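Local coordinates for type III Pentaketide Synthase (Neurospora crassa, PDB 3EUO) that acts as a fungal type III polyketide synthase of the chalcone/stilbene synthase family, making pentaketides by acyl transfer and chain extension, at the interface of chains A and B. Sequence-based numbering; all coordinates share one arbitrary frame. Chains: chain A/B, Type III Pentaketide Synthase.

Contact 1: the interface of chains A and B. Residues chain A 152, 155-156, 158-159, 162; chain B 105, 155-156, 158-159, 162-163.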
# COMPACT_ATOMS: atom_id res chain seq x y z
N THR A 152 10.55 5.36 -2.02
CA THR A 152 10.21 4.85 -0.70
C THR A 152 11.34 3.96 -0.19
O THR A 152 11.80 4.13 0.93
CB THR A 152 8.88 4.09 -0.71
OG1 THR A 152 7.84 4.97 -1.15
CG2 THR A 152 8.54 3.57 0.69
N ASN A 155 14.30 6.07 1.02
CA ASN A 155 14.07 6.58 2.37
C ASN A 155 14.29 5.49 3.43
O ASN A 155 14.89 5.74 4.47
CB ASN A 155 12.66 7.17 2.50
CG ASN A 155 12.47 8.44 1.68
OD1 ASN A 155 13.42 9.17 1.41
ND2 ASN A 155 11.22 8.73 1.33
N LEU A 156 13.81 4.28 3.13
CA LEU A 156 13.95 3.15 4.04
C LEU A 156 15.42 2.73 4.19
O LEU A 156 15.89 2.46 5.30
CB LEU A 156 13.07 1.98 3.59
CG LEU A 156 11.55 2.22 3.61
CD1 LEU A 156 10.85 1.04 2.96
CD2 LEU A 156 11.03 2.42 5.03
N LEU A 158 17.95 4.71 3.89
CA LEU A 158 18.58 5.75 4.71
C LEU A 158 18.21 5.65 6.20
O LEU A 158 18.98 6.06 7.08
CB LEU A 158 18.31 7.15 4.14
CG LEU A 158 18.97 7.46 2.79
CD1 LEU A 158 18.52 8.79 2.24
CD2 LEU A 158 20.50 7.42 2.90
N GLY A 159 17.04 5.08 6.48
CA GLY A 159 16.64 4.80 7.87
C GLY A 159 17.59 3.81 8.52
O GLY A 159 17.98 3.96 9.68
N ALA A 162 20.98 5.53 9.07
CA ALA A 162 20.96 6.28 10.33
C ALA A 162 21.38 5.43 11.52
O ALA A 162 21.96 5.94 12.49
CB ALA A 162 19.58 6.89 10.57
N HIS B 105 5.93 13.53 5.52
CA HIS B 105 5.53 12.23 4.99
C HIS B 105 4.16 11.89 5.51
O HIS B 105 3.71 12.43 6.53
CB HIS B 105 6.43 11.10 5.49
CG HIS B 105 7.89 11.26 5.23
ND1 HIS B 105 8.69 12.13 5.94
CD2 HIS B 105 8.73 10.54 4.44
CE1 HIS B 105 9.95 11.99 5.55
NE2 HIS B 105 10.00 11.03 4.64
N ASN B 155 10.96 4.07 10.23
CA ASN B 155 12.03 3.90 9.25
C ASN B 155 12.18 5.12 8.36
O ASN B 155 13.29 5.58 8.09
CB ASN B 155 11.81 2.64 8.41
CG ASN B 155 11.98 1.37 9.21
OD1 ASN B 155 12.74 1.32 10.18
ND2 ASN B 155 11.29 0.31 8.80
N LEU B 156 11.04 5.69 7.95
CA LEU B 156 11.06 6.87 7.10
C LEU B 156 11.61 8.09 7.84
O LEU B 156 12.42 8.84 7.29
CB LEU B 156 9.67 7.13 6.52
CG LEU B 156 9.13 6.08 5.54
CD1 LEU B 156 7.68 6.38 5.21
CD2 LEU B 156 9.97 6.01 4.28
N LEU B 158 13.78 8.05 10.23
CA LEU B 158 15.22 7.87 10.34
C LEU B 158 15.94 8.13 9.03
O LEU B 158 17.08 8.58 9.04
CB LEU B 158 15.56 6.49 10.91
CG LEU B 158 15.14 6.27 12.37
CD1 LEU B 158 15.28 4.81 12.77
CD2 LEU B 158 15.90 7.18 13.34
N GLY B 159 15.27 7.87 7.91
CA GLY B 159 15.79 8.23 6.59
C GLY B 159 16.04 9.73 6.47
O GLY B 159 17.02 10.15 5.86
N ALA B 162 19.05 10.62 8.76
CA ALA B 162 20.30 10.37 8.03
C ALA B 162 20.78 11.59 7.27
O ALA B 162 21.99 11.83 7.15
CB ALA B 162 20.13 9.19 7.06
N ARG B 163 19.83 12.36 6.74
CA ARG B 163 20.12 13.53 5.92
C ARG B 163 20.04 14.83 6.73
O ARG B 163 20.18 15.94 6.19
CB ARG B 163 19.18 13.56 4.71
CG ARG B 163 19.31 12.33 3.83
CD ARG B 163 18.82 12.56 2.42
NE ARG B 163 17.39 12.32 2.29
CZ ARG B 163 16.52 13.17 1.75
NH1 ARG B 163 16.92 14.35 1.27
NH2 ARG B 163 15.24 12.85 1.69
O HOH W 1 15.33 10.55 3.19
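Torsions of one class set up this helix pair: in A:Asn155, A:Leu156 and A:Leu158 and their twins CG lies anti to the carbonyl carbon (chi1 -68° in A:Leu158). The CD2 branch of B:Leu156 is laid against CB of A:Asn155 at 3.4 Å, while the two Leu156 side chains cross obliquely, CD2 to CD2. At Gly159 the backbones pack directly, A:Gly159 CA lying 3.4 Å from B:Gly159 N with no side chain between the helices. Beyond it, CB of A:Ala162 sits 3.4 Å from the carbonyl O of B:Leu158. Polar linkage comes through water 1, held in the plane of the B:Arg163 guanidinium at its edge by NE (2.9 Å) and NH2 (2.7 Å) and passed on to the amide oxygen OD1 of A:Asn155 at 3.0 Å. The arginine chain, bent at chi3 (-87°), runs at about a right angle to A:Leu158, whose CD1 lies 3.7 Å from NE. An alanine at B:Arg163 would probably lose this water bridge and the cover over A:Leu158 CD1. Apart from B:Arg163, just past its end, the groups described belong to helix 145-162, which follows the catalytic cysteine and packs against its two-fold mate.

Contact 2: the interface of chains A and B. Residues chain A 136-140; chain B 136-140.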
# COMPACT_ATOMS: atom_id res chain seq x y z
N VAL A 136 6.49 -3.40 2.62
CA VAL A 136 5.61 -2.30 2.28
C VAL A 136 4.96 -2.66 0.95
O VAL A 136 5.66 -2.82 -0.07
CB VAL A 136 6.40 -0.97 2.12
CG1 VAL A 136 5.56 0.11 1.43
CG2 VAL A 136 6.90 -0.47 3.47
N LEU A 137 3.63 -2.80 0.96
CA LEU A 137 2.87 -2.98 -0.28
C LEU A 137 2.11 -1.71 -0.57
O LEU A 137 1.12 -1.40 0.10
CB LEU A 137 1.90 -4.17 -0.19
CG LEU A 137 0.97 -4.41 -1.40
CD1 LEU A 137 1.76 -4.63 -2.70
CD2 LEU A 137 0.01 -5.57 -1.14
N LEU A 138 2.57 -0.98 -1.59
CA LEU A 138 1.95 0.29 -1.96
C LEU A 138 0.64 0.10 -2.71
O LEU A 138 0.50 -0.83 -3.50
CB LEU A 138 2.91 1.11 -2.84
CG LEU A 138 4.25 1.46 -2.21
CD1 LEU A 138 5.08 2.25 -3.21
CD2 LEU A 138 4.05 2.29 -0.93
N HIS A 139 -0.30 1.00 -2.45
CA HIS A 139 -1.56 1.04 -3.18
C HIS A 139 -1.86 2.47 -3.62
O HIS A 139 -1.22 3.41 -3.15
CB HIS A 139 -2.69 0.51 -2.29
CG HIS A 139 -3.76 -0.21 -3.05
ND1 HIS A 139 -5.03 0.30 -3.22
CD2 HIS A 139 -3.75 -1.41 -3.67
CE1 HIS A 139 -5.76 -0.56 -3.91
NE2 HIS A 139 -5.00 -1.60 -4.21
N GLY A 140 -2.83 2.63 -4.52
CA GLY A 140 -3.37 3.94 -4.84
C GLY A 140 -2.68 4.75 -5.93
O GLY A 140 -3.16 5.82 -6.29
N VAL B 136 2.79 7.13 1.51
CA VAL B 136 2.78 5.68 1.43
C VAL B 136 1.37 5.22 1.84
O VAL B 136 0.92 5.54 2.94
CB VAL B 136 3.84 5.06 2.38
CG1 VAL B 136 3.59 3.57 2.59
CG2 VAL B 136 5.27 5.31 1.84
N LEU B 137 0.69 4.50 0.94
CA LEU B 137 -0.59 3.88 1.28
C LEU B 137 -0.40 2.37 1.30
O LEU B 137 -0.21 1.74 0.26
CB LEU B 137 -1.70 4.30 0.30
CG LEU B 137 -3.06 3.60 0.49
CD1 LEU B 137 -3.61 3.78 1.92
CD2 LEU B 137 -4.08 4.06 -0.55
N LEU B 138 -0.42 1.82 2.51
CA LEU B 138 -0.18 0.40 2.72
C LEU B 138 -1.41 -0.43 2.37
O LEU B 138 -2.55 -0.00 2.61
CB LEU B 138 0.24 0.14 4.17
CG LEU B 138 1.52 0.80 4.70
CD1 LEU B 138 1.69 0.41 6.16
CD2 LEU B 138 2.75 0.39 3.89
N HIS B 139 -1.17 -1.62 1.83
CA HIS B 139 -2.24 -2.56 1.52
C HIS B 139 -1.82 -3.96 1.96
O HIS B 139 -0.65 -4.21 2.27
CB HIS B 139 -2.54 -2.56 0.01
CG HIS B 139 -3.97 -2.85 -0.34
ND1 HIS B 139 -4.35 -4.03 -0.96
CD2 HIS B 139 -5.09 -2.12 -0.19
CE1 HIS B 139 -5.66 -4.00 -1.16
NE2 HIS B 139 -6.13 -2.86 -0.71
N GLY B 140 -2.79 -4.87 2.01
CA GLY B 140 -2.50 -6.29 2.21
C GLY B 140 -2.41 -6.79 3.64
O GLY B 140 -2.26 -8.00 3.85
O HOH W 2 1.90 -3.40 3.17
O HOH W 3 1.12 4.57 -1.91
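Two imidazoles stack face to face just past the strand ends: the rings of A:His139 and B:His139 lie side by side and point the same way, their planes 9° apart and their centroids 3.9 Å apart. CD2 of each ring sits over the centre of the other. Charging both rings would probably disfavour the stack. On the other flank the CG1 branches of A:Val136 and B:Val136 reach toward each other tip to tip, placed by a chi1 of 166° in A:Val136 that sets CG1 anti to the backbone N. Each valine also crosses a leucine at about a right angle, A:Val136 CG1 touching B:Leu138 CD2 at 3.7 Å. Between the histidine stack and the Val136/Leu138 cluster, an antiparallel bridge at Leu138 joins the strand ends of the two subunits across the two-fold. The amide N of A:His139 donates to the carbonyl O of B:Leu137 at 2.8 Å, as does its twin; both approach nearly along the C=O axis, though the bonds bend at the hydrogen (137° for A:His139 N). A:Leu137, its CG anti to the backbone N, sets CB 3.5 Å from B:His139 O. Water 2 lies 2.9 Å from the amide N of A:Leu137 and 2.8 Å from the carbonyl O of B:His139.

Contact 3: the interface of chains A and B. Residues chain A 70, 245-247; chain B 69-71, 74, 245-247.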
# COMPACT_ATOMS: atom_id res chain seq x y z
N VAL A 70 -13.93 -9.47 -9.83
CA VAL A 70 -12.67 -9.07 -9.23
C VAL A 70 -12.03 -10.24 -8.46
O VAL A 70 -10.81 -10.35 -8.40
CB VAL A 70 -12.83 -7.78 -8.38
CG1 VAL A 70 -13.80 -7.99 -7.22
CG2 VAL A 70 -11.47 -7.24 -7.90
N VAL A 245 -12.15 0.90 -8.26
CA VAL A 245 -12.59 -0.46 -7.91
C VAL A 245 -14.02 -0.71 -8.38
O VAL A 245 -14.86 0.20 -8.40
CB VAL A 245 -12.41 -0.77 -6.40
CG1 VAL A 245 -13.55 -0.17 -5.56
CG2 VAL A 245 -12.30 -2.28 -6.20
N ASP A 246 -14.28 -1.96 -8.75
CA ASP A 246 -15.50 -2.36 -9.45
C ASP A 246 -15.72 -3.85 -9.23
O ASP A 246 -14.75 -4.58 -9.05
CB ASP A 246 -15.34 -2.10 -10.95
CG ASP A 246 -16.66 -2.09 -11.69
OD1 ASP A 246 -17.30 -1.02 -11.74
OD2 ASP A 246 -17.05 -3.15 -12.24
N PRO A 247 -16.99 -4.30 -9.22
CA PRO A 247 -17.19 -5.76 -9.19
C PRO A 247 -16.49 -6.50 -10.33
O PRO A 247 -16.27 -7.71 -10.22
CB PRO A 247 -18.71 -5.92 -9.29
CG PRO A 247 -19.25 -4.58 -9.67
CD PRO A 247 -18.26 -3.57 -9.16
N THR B 69 -22.28 -3.29 -4.07
CA THR B 69 -21.08 -3.76 -4.78
C THR B 69 -19.86 -3.04 -4.23
O THR B 69 -19.98 -2.06 -3.50
CB THR B 69 -21.15 -3.48 -6.30
OG1 THR B 69 -20.94 -2.07 -6.53
CG2 THR B 69 -22.50 -3.91 -6.88
N VAL B 70 -18.68 -3.54 -4.58
CA VAL B 70 -17.45 -2.95 -4.07
C VAL B 70 -17.32 -1.47 -4.53
O VAL B 70 -16.72 -0.65 -3.84
CB VAL B 70 -16.20 -3.82 -4.44
CG1 VAL B 70 -16.05 -3.94 -5.95
CG2 VAL B 70 -14.93 -3.30 -3.78
N LYS B 71 -17.92 -1.15 -5.67
CA LYS B 71 -17.97 0.22 -6.15
C LYS B 71 -18.84 1.10 -5.24
O LYS B 71 -18.44 2.19 -4.86
CB LYS B 71 -18.49 0.28 -7.59
CG LYS B 71 -18.59 1.69 -8.13
CD LYS B 71 -19.19 1.72 -9.52
CE LYS B 71 -19.14 3.15 -10.05
NZ LYS B 71 -19.53 3.25 -11.46
N HIS B 74 -17.09 1.73 -2.07
CA HIS B 74 -16.08 2.77 -2.23
C HIS B 74 -16.68 4.17 -2.10
O HIS B 74 -16.10 5.04 -1.44
CB HIS B 74 -15.32 2.64 -3.54
CG HIS B 74 -14.37 3.77 -3.79
ND1 HIS B 74 -14.60 4.75 -4.73
CD2 HIS B 74 -13.23 4.11 -3.16
CE1 HIS B 74 -13.62 5.63 -4.69
NE2 HIS B 74 -12.77 5.27 -3.74
N VAL B 245 -10.68 -10.08 -1.82
CA VAL B 245 -11.45 -9.16 -2.66
C VAL B 245 -12.59 -9.90 -3.37
O VAL B 245 -12.46 -11.08 -3.72
CB VAL B 245 -10.55 -8.35 -3.65
CG1 VAL B 245 -10.04 -9.22 -4.79
CG2 VAL B 245 -11.29 -7.13 -4.17
N ASP B 246 -13.70 -9.21 -3.58
CA ASP B 246 -14.95 -9.82 -4.01
C ASP B 246 -15.79 -8.75 -4.70
O ASP B 246 -15.63 -7.58 -4.41
CB ASP B 246 -15.69 -10.34 -2.77
CG ASP B 246 -16.83 -11.29 -3.11
OD1 ASP B 246 -16.57 -12.51 -3.21
OD2 ASP B 246 -17.97 -10.82 -3.26
N PRO B 247 -16.66 -9.14 -5.64
CA PRO B 247 -17.59 -8.13 -6.15
C PRO B 247 -18.42 -7.42 -5.06
O PRO B 247 -18.90 -6.30 -5.29
CB PRO B 247 -18.49 -8.92 -7.11
CG PRO B 247 -18.22 -10.36 -6.83
CD PRO B 247 -16.81 -10.43 -6.34
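The end of strand 241-246 and the proline after it meet the N-terminal turn of the partner's long helix, which begins at Val70, in an apolar exchange made in both directions. Each Val70 is the wedge. Its CG1 occupies the crowded position between the backbone N and the carbonyl carbon (chi1 61° in B:Val70) and presses on the peptide joining Asp246 to Pro247: B:Val70 CG1 lies 3.3 Å from A:Asp246 C and 3.4 Å from A:Pro247 N. CG2, anti to the backbone N, turns to the valine, B:Val70 CG2 meeting A:Val245 CG2 at 3.7 Å; these two side chains cross obliquely, whereas A:Val70 and B:Val245 cross at about a right angle. On the symmetry axis A:Pro247 CB faces B:Pro247 CB at 3.7 Å. Around this core B:Thr69 CB approaches A:Pro247 CG at 4.0 Å, and B:His74 CB flanks A:Val245 CG1. The extended B:Lys71 runs alongside A:Asp246, pointing the same way, and its NZ remains 4.8 Å from A:Asp246 OD1, so any attraction would be long-range rather than a formed salt bridge. With no direct polar bond between the chains here, the site fastens the dimer by shape, bracing a strand end of each subunit against a helix start of the other.

All three contacts lie along one two-fold dimer interface. Between the centres of their C-alpha atoms, contacts 1 and 2 are about 17 Å apart, contacts 2 and 3 about 18 Å, and contacts 1 and 3 about 35 Å, so contact 2 sits near the middle. Contacts 1 and 2 are neighbours in sequence: strand 134-138 leads through a short loop carrying Cys143, the family's nucleophile, into helix 145-162. Contact 3 draws on segments distant in sequence, the helix start at Val70 and the end of strand 241-246. Helix packing, backbone pairing and apolar wedging thus combine, and the dimer probably helps steady the catalytic cysteine.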